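Local coordinates for oligopeptide-binding protein appA (Bacillus subtilis, PDB 1XOC) that binds oligopeptides outside the membrane and delivers them to an ABC-type oligopeptide permease that serves sporulation and genetic competence, at residues 91-96 / 202-207; 185-190 / 512-517; 273-278 / 411-416; 362-367 / 375-380. All coordinates share one frame; numbering follows the deposited sequence.

Overall arrangement
The four contacts form two pairs on opposite sides of the chain's centre. Interactions 1 and 2 have centres 10 Å apart and meet along strands 188-194 and 198-203, neighbours in a four-stranded mixed sheet. Interactions 3 and 4 lie 13 Å apart, centre to centre, and share a nine-stranded mixed sheet through strands 414-420 and 358-367. Between the pairs, centres are about 37 to 45 Å apart. Along the chain, the segments of interactions 1 and 2 alternate; interaction 1 closes before 3 and 4 open, and 4 is nested within 3, 3 within 2. The late return of 512-517 to 185-190 brings the C-terminal end back to the first region, consistent with this family's two-lobed fold. Asn367 of interaction 4 touches the bound peptide.

Interaction 1. Residues 91-96 / 202-207; sequences KFHDGK and EANDDY. With ZN (zinc ion), chain D.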
# COMPACT_ATOMS: atom_id res chain seq x y z
N LYS A 91 -3.74 -24.90 -12.77
CA LYS A 91 -2.36 -25.11 -13.23
C LYS A 91 -1.48 -23.88 -13.05
O LYS A 91 -1.92 -22.75 -13.27
CB LYS A 91 -2.31 -25.49 -14.73
CG LYS A 91 -3.26 -26.61 -15.17
CD LYS A 91 -2.95 -27.91 -14.49
CE LYS A 91 -3.93 -28.99 -14.93
NZ LYS A 91 -3.66 -30.31 -14.30
N PHE A 92 -0.22 -24.11 -12.69
CA PHE A 92 0.80 -23.10 -12.85
C PHE A 92 1.14 -22.88 -14.34
O PHE A 92 0.83 -23.69 -15.23
CB PHE A 92 2.06 -23.47 -12.09
CG PHE A 92 1.94 -23.34 -10.59
CD1 PHE A 92 1.79 -24.45 -9.79
CD2 PHE A 92 2.00 -22.10 -9.99
CE1 PHE A 92 1.69 -24.31 -8.43
CE2 PHE A 92 1.88 -21.96 -8.60
CZ PHE A 92 1.75 -23.06 -7.84
N HIS A 93 1.81 -21.78 -14.63
CA HIS A 93 2.15 -21.43 -16.02
C HIS A 93 3.07 -22.44 -16.71
O HIS A 93 3.19 -22.42 -17.94
CB HIS A 93 2.76 -20.03 -16.08
CG HIS A 93 1.85 -18.96 -15.54
ND1 HIS A 93 2.33 -17.83 -14.90
CD2 HIS A 93 0.49 -18.86 -15.55
CE1 HIS A 93 1.30 -17.08 -14.54
NE2 HIS A 93 0.17 -17.68 -14.91
N ASP A 94 3.68 -23.34 -15.95
CA ASP A 94 4.51 -24.42 -16.50
C ASP A 94 3.70 -25.68 -16.81
O ASP A 94 4.26 -26.70 -17.26
CB ASP A 94 5.68 -24.74 -15.55
CG ASP A 94 5.21 -25.15 -14.17
OD1 ASP A 94 3.99 -25.28 -13.93
OD2 ASP A 94 6.07 -25.38 -13.28
N GLY A 95 2.40 -25.61 -16.59
CA GLY A 95 1.51 -26.74 -16.87
C GLY A 95 1.28 -27.71 -15.73
O GLY A 95 0.50 -28.66 -15.87
N LYS A 96 1.93 -27.47 -14.60
CA LYS A 96 1.83 -28.35 -13.45
C LYS A 96 0.71 -27.97 -12.51
O LYS A 96 0.41 -26.80 -12.30
CB LYS A 96 3.16 -28.41 -12.72
CG LYS A 96 4.11 -29.37 -13.39
CD LYS A 96 5.54 -28.87 -13.36
CE LYS A 96 6.50 -29.93 -13.84
NZ LYS A 96 7.02 -30.78 -12.73
N GLU A 202 1.30 -11.72 -20.79
CA GLU A 202 0.47 -12.32 -21.86
C GLU A 202 -0.64 -13.10 -21.19
O GLU A 202 -0.43 -13.69 -20.12
CB GLU A 202 1.28 -13.32 -22.69
CG GLU A 202 2.34 -12.70 -23.52
CD GLU A 202 3.06 -13.72 -24.43
OE1 GLU A 202 3.09 -14.92 -24.05
OE2 GLU A 202 3.62 -13.29 -25.47
N ALA A 203 -1.80 -13.14 -21.83
CA ALA A 203 -2.93 -13.89 -21.32
C ALA A 203 -2.55 -15.32 -21.11
O ALA A 203 -1.95 -15.94 -21.99
CB ALA A 203 -4.11 -13.81 -22.27
N ASN A 204 -2.90 -15.85 -19.94
CA ASN A 204 -2.76 -17.25 -19.64
C ASN A 204 -3.93 -18.04 -20.23
O ASN A 204 -5.05 -18.00 -19.67
CB ASN A 204 -2.77 -17.44 -18.13
CG ASN A 204 -2.66 -18.86 -17.71
OD1 ASN A 204 -2.47 -19.76 -18.55
ND2 ASN A 204 -2.82 -19.11 -16.38
N ASP A 205 -3.68 -18.77 -21.31
CA ASP A 205 -4.72 -19.53 -22.00
C ASP A 205 -5.36 -20.62 -21.12
O ASP A 205 -6.47 -21.11 -21.42
CB ASP A 205 -4.12 -20.19 -23.25
CG ASP A 205 -3.61 -19.18 -24.29
OD1 ASP A 205 -4.09 -18.07 -24.35
OD2 ASP A 205 -2.75 -19.52 -25.11
N ASP A 206 -4.64 -21.05 -20.09
CA ASP A 206 -5.12 -22.14 -19.21
C ASP A 206 -5.57 -21.64 -17.85
O ASP A 206 -5.64 -22.41 -16.91
CB ASP A 206 -4.01 -23.19 -19.03
CG ASP A 206 -4.54 -24.60 -18.73
OD1 ASP A 206 -5.75 -24.87 -18.88
OD2 ASP A 206 -3.71 -25.44 -18.35
N TYR A 207 -5.89 -20.36 -17.74
CA TYR A 207 -6.30 -19.82 -16.46
C TYR A 207 -7.57 -20.52 -15.98
O TYR A 207 -8.51 -20.74 -16.75
CB TYR A 207 -6.56 -18.32 -16.55
CG TYR A 207 -6.93 -17.71 -15.20
CD1 TYR A 207 -6.12 -17.87 -14.11
CD2 TYR A 207 -8.11 -16.95 -15.05
CE1 TYR A 207 -6.45 -17.30 -12.88
CE2 TYR A 207 -8.45 -16.40 -13.85
CZ TYR A 207 -7.64 -16.59 -12.75
OH TYR A 207 -7.97 -16.01 -11.53
ZN ZN D . -2.67 -18.51 -26.84
O HOH W 1 -5.86 -23.81 -14.53
O HOH W 2 -2.39 -21.78 -15.75
O HOH W 3 -1.03 -18.05 -27.08
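His93 and Asn204 meet with their flat groups almost perpendicular, the imidazole and amide planes 89° apart. The amide nitrogen comes to the edge of the ring, in its plane, with Asn204 ND2 3.4 Å from His93 CD2. No hydrogen bond joins the two; instead His93 NE2 and Asn204 ND2 both bond to the carbonyl oxygen of Gly186, which sets them side by side. Asn204 CG is anti to the backbone N (chi1 179°), which carries the amide toward the histidine, and ND2 also donates to a water 2.8 Å away that donates to Lys91 O.

A type I beta turn lies on each side, Phe92 to Gly95 (just after Lys91) and Asn204 to Tyr207, the second following strand 198-203. Asparagine suits the start of its turn because OD1 accepts from Asp206 N at 3.0 Å, an Asx turn; the donor lies 56° out of the carbonyl plane. Asp206 OD2 rests 3.4 Å from Lys91 CG, against the aliphatic part of the lysine. The bend of that chain at chi2 takes NZ off to a salt bridge with Glu97. The exposed Asp205 binds a zinc ion through OD2 at 2.0 Å.

Interaction 2. Residues 185-190 / 512-517; sequences SGPFKF and NIEKWW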
# COMPACT_ATOMS: atom_id res chain seq x y z
N SER A 185 -0.08 -19.12 -11.03
CA SER A 185 -1.28 -19.71 -11.60
C SER A 185 -2.29 -18.61 -11.97
O SER A 185 -3.44 -18.91 -12.28
CB SER A 185 -1.89 -20.72 -10.63
OG SER A 185 -2.30 -20.11 -9.42
N GLY A 186 -1.83 -17.34 -12.02
CA GLY A 186 -2.76 -16.25 -12.24
C GLY A 186 -3.11 -16.07 -13.69
O GLY A 186 -2.60 -16.81 -14.57
N PRO A 187 -3.96 -15.08 -13.98
CA PRO A 187 -4.53 -14.90 -15.30
C PRO A 187 -3.59 -14.45 -16.39
O PRO A 187 -3.94 -14.56 -17.57
CB PRO A 187 -5.62 -13.85 -15.08
CG PRO A 187 -5.25 -13.16 -13.82
CD PRO A 187 -4.51 -14.14 -13.00
N PHE A 188 -2.41 -13.93 -16.01
CA PHE A 188 -1.45 -13.45 -17.00
C PHE A 188 -0.09 -14.07 -16.68
O PHE A 188 0.28 -14.23 -15.52
CB PHE A 188 -1.38 -11.92 -17.01
CG PHE A 188 -2.64 -11.28 -17.50
CD1 PHE A 188 -2.81 -11.03 -18.86
CD2 PHE A 188 -3.69 -10.99 -16.62
CE1 PHE A 188 -3.99 -10.46 -19.34
CE2 PHE A 188 -4.86 -10.39 -17.11
CZ PHE A 188 -5.02 -10.14 -18.44
N LYS A 189 0.65 -14.39 -17.73
CA LYS A 189 2.00 -14.97 -17.64
C LYS A 189 3.08 -13.91 -17.90
O LYS A 189 2.89 -12.99 -18.68
CB LYS A 189 2.18 -16.04 -18.71
CG LYS A 189 1.20 -17.13 -18.78
CD LYS A 189 1.54 -18.06 -19.97
CE LYS A 189 1.46 -17.33 -21.32
NZ LYS A 189 1.25 -18.18 -22.54
N PHE A 190 4.22 -14.05 -17.24
CA PHE A 190 5.35 -13.16 -17.46
C PHE A 190 5.98 -13.36 -18.83
O PHE A 190 6.29 -14.48 -19.20
CB PHE A 190 6.39 -13.39 -16.35
CG PHE A 190 7.61 -12.52 -16.44
CD1 PHE A 190 7.64 -11.28 -15.82
CD2 PHE A 190 8.72 -12.94 -17.17
CE1 PHE A 190 8.80 -10.48 -15.90
CE2 PHE A 190 9.87 -12.14 -17.26
CZ PHE A 190 9.89 -10.91 -16.62
N ASN A 512 -9.60 -7.55 -11.36
CA ASN A 512 -10.35 -8.39 -12.32
C ASN A 512 -10.13 -8.00 -13.79
O ASN A 512 -11.02 -8.17 -14.64
CB ASN A 512 -11.81 -8.49 -11.94
CG ASN A 512 -12.08 -9.63 -10.99
OD1 ASN A 512 -11.16 -10.22 -10.40
ND2 ASN A 512 -13.35 -9.93 -10.80
N ILE A 513 -8.93 -7.54 -14.07
CA ILE A 513 -8.48 -7.19 -15.43
C ILE A 513 -8.69 -8.34 -16.42
O ILE A 513 -8.95 -8.09 -17.61
CB ILE A 513 -7.02 -6.62 -15.43
CG1 ILE A 513 -6.64 -6.17 -16.85
CG2 ILE A 513 -6.02 -7.60 -14.81
CD1 ILE A 513 -5.44 -5.26 -16.87
N GLU A 514 -8.65 -9.57 -15.93
CA GLU A 514 -8.97 -10.74 -16.78
C GLU A 514 -10.39 -10.77 -17.31
O GLU A 514 -10.70 -11.54 -18.23
CB GLU A 514 -8.65 -12.04 -16.04
CG GLU A 514 -9.37 -12.23 -14.72
CD GLU A 514 -8.66 -11.62 -13.48
OE1 GLU A 514 -7.85 -10.65 -13.54
OE2 GLU A 514 -8.95 -12.14 -12.39
N LYS A 515 -11.28 -9.94 -16.74
CA LYS A 515 -12.65 -9.89 -17.15
C LYS A 515 -12.98 -8.67 -18.02
O LYS A 515 -14.10 -8.53 -18.49
CB LYS A 515 -13.58 -9.82 -15.94
CG LYS A 515 -13.37 -10.84 -14.83
CD LYS A 515 -13.44 -12.25 -15.29
CE LYS A 515 -13.07 -13.19 -14.15
NZ LYS A 515 -12.99 -14.61 -14.60
N TRP A 516 -12.02 -7.78 -18.21
CA TRP A 516 -12.24 -6.59 -19.02
C TRP A 516 -12.08 -6.95 -20.49
O TRP A 516 -11.30 -7.84 -20.84
CB TRP A 516 -11.22 -5.50 -18.71
CG TRP A 516 -11.08 -5.08 -17.27
CD1 TRP A 516 -11.81 -5.51 -16.20
CD2 TRP A 516 -10.10 -4.17 -16.75
NE1 TRP A 516 -11.36 -4.88 -15.05
CE2 TRP A 516 -10.30 -4.08 -15.36
CE3 TRP A 516 -9.06 -3.43 -17.33
CZ2 TRP A 516 -9.51 -3.25 -14.55
CZ3 TRP A 516 -8.28 -2.63 -16.52
CH2 TRP A 516 -8.49 -2.55 -15.15
N TRP A 517 -12.80 -6.27 -21.35
CA TRP A 517 -12.70 -6.52 -22.78
C TRP A 517 -12.95 -5.24 -23.55
O TRP A 517 -13.54 -4.28 -23.05
CB TRP A 517 -13.66 -7.63 -23.21
CG TRP A 517 -15.11 -7.48 -22.81
CD1 TRP A 517 -15.66 -7.72 -21.58
CD2 TRP A 517 -16.17 -7.12 -23.66
NE1 TRP A 517 -17.00 -7.51 -21.61
CE2 TRP A 517 -17.35 -7.15 -22.88
CE3 TRP A 517 -16.24 -6.77 -25.00
CZ2 TRP A 517 -18.59 -6.83 -23.40
CZ3 TRP A 517 -17.47 -6.47 -25.53
CH2 TRP A 517 -18.64 -6.50 -24.73
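Ile513, at the start of a short 3-10 segment, meets Phe188 through its CG2 methyl, 3.8 Å from Phe188 CE2. The two side chains cross at about a right angle, and CE2 is the ring atom that touches. A branched aliphatic residue fits here because its side chain serves several neighbours, with CG2 on Phe188 and further contacts to Met51 and Val217. Separately, Ile513 CA sits 3.5 Å above the centre of the Trp516 ring.

At Glu514 the backbone N lies at the edge of the Phe188 ring, near its plane, 4.1 Å from CE2. With chi1 at 58° CG stands between the backbone N and the carbonyl carbon, and a second bend at chi2 brings the chain across the proline at a slant: Glu514 CB is 3.7 Å from Pro187 CB, and OE1 is 3.6 Å from Pro187 CG. The carboxylate thus borders an apolar ring; OE2 has a long, weak ion pair with Lys58.

Lys515 N and Trp516 N close the turn by bonding to Asn512 O and Ile513 O. The arrangement is a buried, mostly apolar junction in which a 3-10 turn near the C-terminus covers the entry to outermost strand 188-194 of the four-stranded mixed sheet.

Interaction 3. Residues 273-278 / 411-416; sequences EKNELF and DFDAMV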
# COMPACT_ATOMS: atom_id res chain seq x y z
N GLU A 273 11.30 9.18 13.88
CA GLU A 273 11.67 9.42 15.29
C GLU A 273 13.07 8.88 15.66
O GLU A 273 13.55 9.09 16.79
CB GLU A 273 10.59 8.89 16.21
CG GLU A 273 9.24 9.52 15.90
CD GLU A 273 8.15 9.13 16.85
OE1 GLU A 273 6.98 9.15 16.42
OE2 GLU A 273 8.47 8.82 18.01
N LYS A 274 13.76 8.25 14.72
CA LYS A 274 15.20 8.01 14.84
C LYS A 274 15.93 9.34 14.83
O LYS A 274 16.99 9.48 15.44
CB LYS A 274 15.74 7.16 13.71
CG LYS A 274 15.75 5.70 13.97
CD LYS A 274 16.39 4.95 12.80
CE LYS A 274 17.88 4.74 12.98
NZ LYS A 274 18.52 4.38 11.65
N ASN A 275 15.37 10.32 14.11
CA ASN A 275 15.93 11.67 14.06
C ASN A 275 15.52 12.46 15.30
O ASN A 275 14.34 12.62 15.57
CB ASN A 275 15.49 12.40 12.78
CG ASN A 275 16.27 13.69 12.53
OD1 ASN A 275 16.40 14.54 13.41
ND2 ASN A 275 16.78 13.84 11.31
N GLU A 276 16.52 12.95 16.02
CA GLU A 276 16.35 13.76 17.22
C GLU A 276 15.28 14.84 17.07
O GLU A 276 14.57 15.16 18.03
CB GLU A 276 17.67 14.49 17.55
CG GLU A 276 18.89 13.61 17.81
CD GLU A 276 20.23 14.39 17.68
OE1 GLU A 276 20.47 15.33 18.49
OE2 GLU A 276 21.04 14.06 16.77
N LEU A 277 15.19 15.42 15.87
CA LEU A 277 14.27 16.52 15.62
C LEU A 277 12.82 16.13 15.85
O LEU A 277 12.00 16.98 16.20
CB LEU A 277 14.43 17.05 14.19
CG LEU A 277 15.78 17.68 13.83
CD1 LEU A 277 15.81 18.12 12.36
CD2 LEU A 277 16.15 18.83 14.75
N PHE A 278 12.52 14.86 15.65
CA PHE A 278 11.13 14.42 15.61
C PHE A 278 10.74 13.50 16.75
O PHE A 278 9.68 12.93 16.73
CB PHE A 278 10.83 13.74 14.27
CG PHE A 278 11.18 14.58 13.08
CD1 PHE A 278 10.68 15.87 12.98
CD2 PHE A 278 12.02 14.11 12.08
CE1 PHE A 278 11.01 16.68 11.93
CE2 PHE A 278 12.34 14.90 11.01
CZ PHE A 278 11.84 16.20 10.93
N ASP A 411 16.20 5.17 6.09
CA ASP A 411 17.18 6.16 5.65
C ASP A 411 16.45 7.38 5.11
O ASP A 411 16.43 7.64 3.90
CB ASP A 411 18.05 5.51 4.58
CG ASP A 411 19.09 6.44 4.01
OD1 ASP A 411 19.47 6.20 2.85
OD2 ASP A 411 19.48 7.42 4.68
N PHE A 412 15.79 8.08 6.04
CA PHE A 412 15.07 9.32 5.75
C PHE A 412 14.90 10.10 7.05
O PHE A 412 14.86 9.49 8.13
CB PHE A 412 13.70 9.03 5.09
CG PHE A 412 12.71 8.35 6.00
CD1 PHE A 412 12.79 7.00 6.23
CD2 PHE A 412 11.73 9.08 6.61
CE1 PHE A 412 11.85 6.36 7.07
CE2 PHE A 412 10.76 8.43 7.43
CZ PHE A 412 10.86 7.08 7.66
N ASP A 413 14.83 11.42 6.96
CA ASP A 413 14.46 12.29 8.08
C ASP A 413 12.94 12.42 8.10
O ASP A 413 12.27 12.18 9.11
CB ASP A 413 15.03 13.70 7.91
CG ASP A 413 16.55 13.74 7.87
OD1 ASP A 413 17.21 12.86 8.46
OD2 ASP A 413 17.07 14.70 7.25
N ALA A 414 12.38 12.73 6.93
CA ALA A 414 10.92 12.83 6.77
C ALA A 414 10.58 12.48 5.34
O ALA A 414 11.41 12.62 4.46
CB ALA A 414 10.42 14.22 7.12
N MET A 415 9.36 12.02 5.09
CA MET A 415 8.96 11.75 3.71
C MET A 415 7.51 12.04 3.47
O MET A 415 6.69 11.88 4.36
CB MET A 415 9.26 10.31 3.33
CG MET A 415 8.45 9.30 4.07
SD MET A 415 8.86 7.62 3.54
CE MET A 415 8.02 6.69 4.82
N VAL A 416 7.20 12.49 2.25
CA VAL A 416 5.81 12.60 1.80
C VAL A 416 5.47 11.28 1.12
O VAL A 416 6.10 10.90 0.16
CB VAL A 416 5.61 13.78 0.83
CG1 VAL A 416 4.14 13.84 0.39
CG2 VAL A 416 6.07 15.09 1.44
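This is a mixed polar and apolar contact between the loop that leads from strand 265-271 to helix 281-289 and the residues that enter strand 414-420. Its polar half is a weak hydrogen bond from Asn275 ND2 to Asp413 OD1, 3.0 Å long and bent to 136° at the hydrogen, with the amide and carboxylate planes 90° apart. Asn275 CG lies anti to the backbone N (chi1 -168°), which carries the amide toward Asp413. Asparagine suits the place because its two ends do different work: while ND2 reaches across, OD1 accepts from Leu277 N at 2.9 Å, in the carbonyl plane and on a lone pair, forming an Asx turn that fixes the amide's rotation. Asp413 OD2 accepts from Thr363 N.

The other half belongs to Phe278. Its CE2 makes a close C-H to carbonyl approach, not a hydrogen bond, 3.3 Å from Asp413 O. The apolar part is Ala414 CB, 4.4 Å from Phe278 CE2, a small group that the ring meets obliquely.

Phe278 also meets Phe362 edge to face and touches the Trp271 ring. The loop packs where strand 414-420 runs between strand 265-271, antiparallel to it, and strand 358-367, parallel to it, in the nine-stranded sheet.

Interaction 4. Residues 362-367 / 375-380; sequences FTLKTN and DIAVVV. With ZN (zinc ion), chain J.
Strand residues 362-367 are extended, while 375-380 are a stretch of regular helix, in which Val379 N and Val380 N bond to Asp375 O and Ile376 O, both at 2.9 Å. The backbones come nearest at Leu364 and Ala377, whose CA atoms are 6.8 Å apart. Such an approach is possible because the helical residue facing the strand is an alanine, with one methyl to accommodate. Strand 358-367, helix 371-385 and strand 390-396 make a beta-alpha-beta unit, and the two strands run parallel beside each other in the nine-stranded sheet.

Leu364 carries the contact through one branch. Its CG is anti to the backbone N (chi1 -177°), and the CD2 methyl goes in between two residues one helical turn apart. On one of them it meets the backbone as well as the side chain, Leu364 CD2 standing 3.8 Å from Ala377 CA and 3.9 Å from its CB. On the other it lies 3.9 Å from Val380 CG1, where the leucine and valine side chains cross at about a right angle. Leucine is long enough to span from sheet to helix, and the beta-branched valine puts a methyl, CG1, against it. On the strand's other side, Lys365 NZ bonds to Gln404 and to Asp411 O. Beyond the helix, Ile376 and Val379 touch Ile296 of helix 293-300. Earlier in the helix, Asp375 grips a zinc ion unevenly with two oxygens, OD1 at 2.2 Å and OD2 at 2.7 Å.

With no hydrogen bond or charge pair across it, the contact depends on burying apolar groups that fit together without directional bonds.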
# COMPACT_ATOMS: atom_id res chain seq x y z
N PHE A 362 16.51 19.63 8.08
CA PHE A 362 16.37 18.25 7.63
C PHE A 362 16.01 18.15 6.15
O PHE A 362 15.64 19.13 5.52
CB PHE A 362 15.33 17.50 8.47
CG PHE A 362 13.92 18.00 8.29
CD1 PHE A 362 13.05 17.38 7.39
CD2 PHE A 362 13.47 19.08 9.02
CE1 PHE A 362 11.78 17.85 7.21
CE2 PHE A 362 12.21 19.56 8.86
CZ PHE A 362 11.33 18.93 7.97
N THR A 363 16.09 16.93 5.63
CA THR A 363 15.72 16.62 4.26
C THR A 363 14.35 15.90 4.20
O THR A 363 14.09 14.91 4.91
CB THR A 363 16.81 15.78 3.59
OG1 THR A 363 18.04 16.54 3.60
CG2 THR A 363 16.45 15.40 2.16
N LEU A 364 13.47 16.45 3.36
CA LEU A 364 12.16 15.85 3.06
C LEU A 364 12.19 15.16 1.70
O LEU A 364 12.30 15.81 0.64
CB LEU A 364 11.10 16.94 3.06
CG LEU A 364 9.62 16.55 2.85
CD1 LEU A 364 9.10 15.63 3.93
CD2 LEU A 364 8.76 17.79 2.79
N LYS A 365 12.04 13.83 1.73
CA LYS A 365 12.05 13.03 0.52
C LYS A 365 10.64 12.72 0.01
O LYS A 365 9.69 12.63 0.80
CB LYS A 365 12.73 11.68 0.78
CG LYS A 365 14.20 11.72 0.97
CD LYS A 365 14.77 10.33 1.27
CE LYS A 365 16.28 10.38 1.19
NZ LYS A 365 16.95 9.12 1.61
N THR A 366 10.52 12.53 -1.30
CA THR A 366 9.31 11.90 -1.85
C THR A 366 9.63 11.22 -3.16
O THR A 366 10.79 11.32 -3.62
CB THR A 366 8.14 12.90 -2.05
OG1 THR A 366 6.92 12.14 -2.20
CG2 THR A 366 8.34 13.77 -3.23
N ASN A 367 8.66 10.55 -3.78
CA ASN A 367 8.95 9.74 -4.96
C ASN A 367 8.88 10.46 -6.30
O ASN A 367 7.91 11.15 -6.60
CB ASN A 367 8.07 8.48 -5.00
CG ASN A 367 6.60 8.78 -4.84
OD1 ASN A 367 6.19 9.35 -3.84
ND2 ASN A 367 5.80 8.35 -5.81
N ASP A 375 5.30 18.79 -5.44
CA ASP A 375 4.74 20.09 -5.08
C ASP A 375 4.47 20.24 -3.57
O ASP A 375 4.75 21.28 -2.97
CB ASP A 375 3.42 20.33 -5.82
CG ASP A 375 3.60 20.50 -7.31
OD1 ASP A 375 2.61 20.50 -8.06
OD2 ASP A 375 4.76 20.65 -7.77
N ILE A 376 3.89 19.23 -2.97
CA ILE A 376 3.67 19.30 -1.53
C ILE A 376 4.97 19.51 -0.79
O ILE A 376 5.01 20.27 0.18
CB ILE A 376 3.00 18.03 -1.02
CG1 ILE A 376 1.57 17.97 -1.52
CG2 ILE A 376 3.03 17.99 0.53
CD1 ILE A 376 0.89 16.66 -1.24
N ALA A 377 6.04 18.83 -1.23
CA ALA A 377 7.34 18.98 -0.56
C ALA A 377 7.88 20.41 -0.60
O ALA A 377 8.45 20.93 0.38
CB ALA A 377 8.34 18.01 -1.11
N VAL A 378 7.66 21.06 -1.72
CA VAL A 378 8.08 22.46 -1.90
C VAL A 378 7.20 23.37 -1.03
O VAL A 378 7.68 24.28 -0.37
CB VAL A 378 8.01 22.86 -3.37
CG1 VAL A 378 8.29 24.31 -3.53
CG2 VAL A 378 8.99 21.99 -4.20
N VAL A 379 5.91 23.08 -0.95
CA VAL A 379 5.01 23.89 -0.12
C VAL A 379 5.34 23.74 1.37
O VAL A 379 5.35 24.73 2.12
CB VAL A 379 3.53 23.53 -0.39
CG1 VAL A 379 2.63 24.23 0.62
CG2 VAL A 379 3.10 23.91 -1.81
N VAL A 380 5.62 22.53 1.81
CA VAL A 380 6.08 22.29 3.17
C VAL A 380 7.38 23.05 3.44
O VAL A 380 7.55 23.69 4.49
CB VAL A 380 6.24 20.78 3.46
CG1 VAL A 380 6.86 20.55 4.84
CG2 VAL A 380 4.88 20.07 3.36
ZN ZN J . 3.41 20.82 -10.12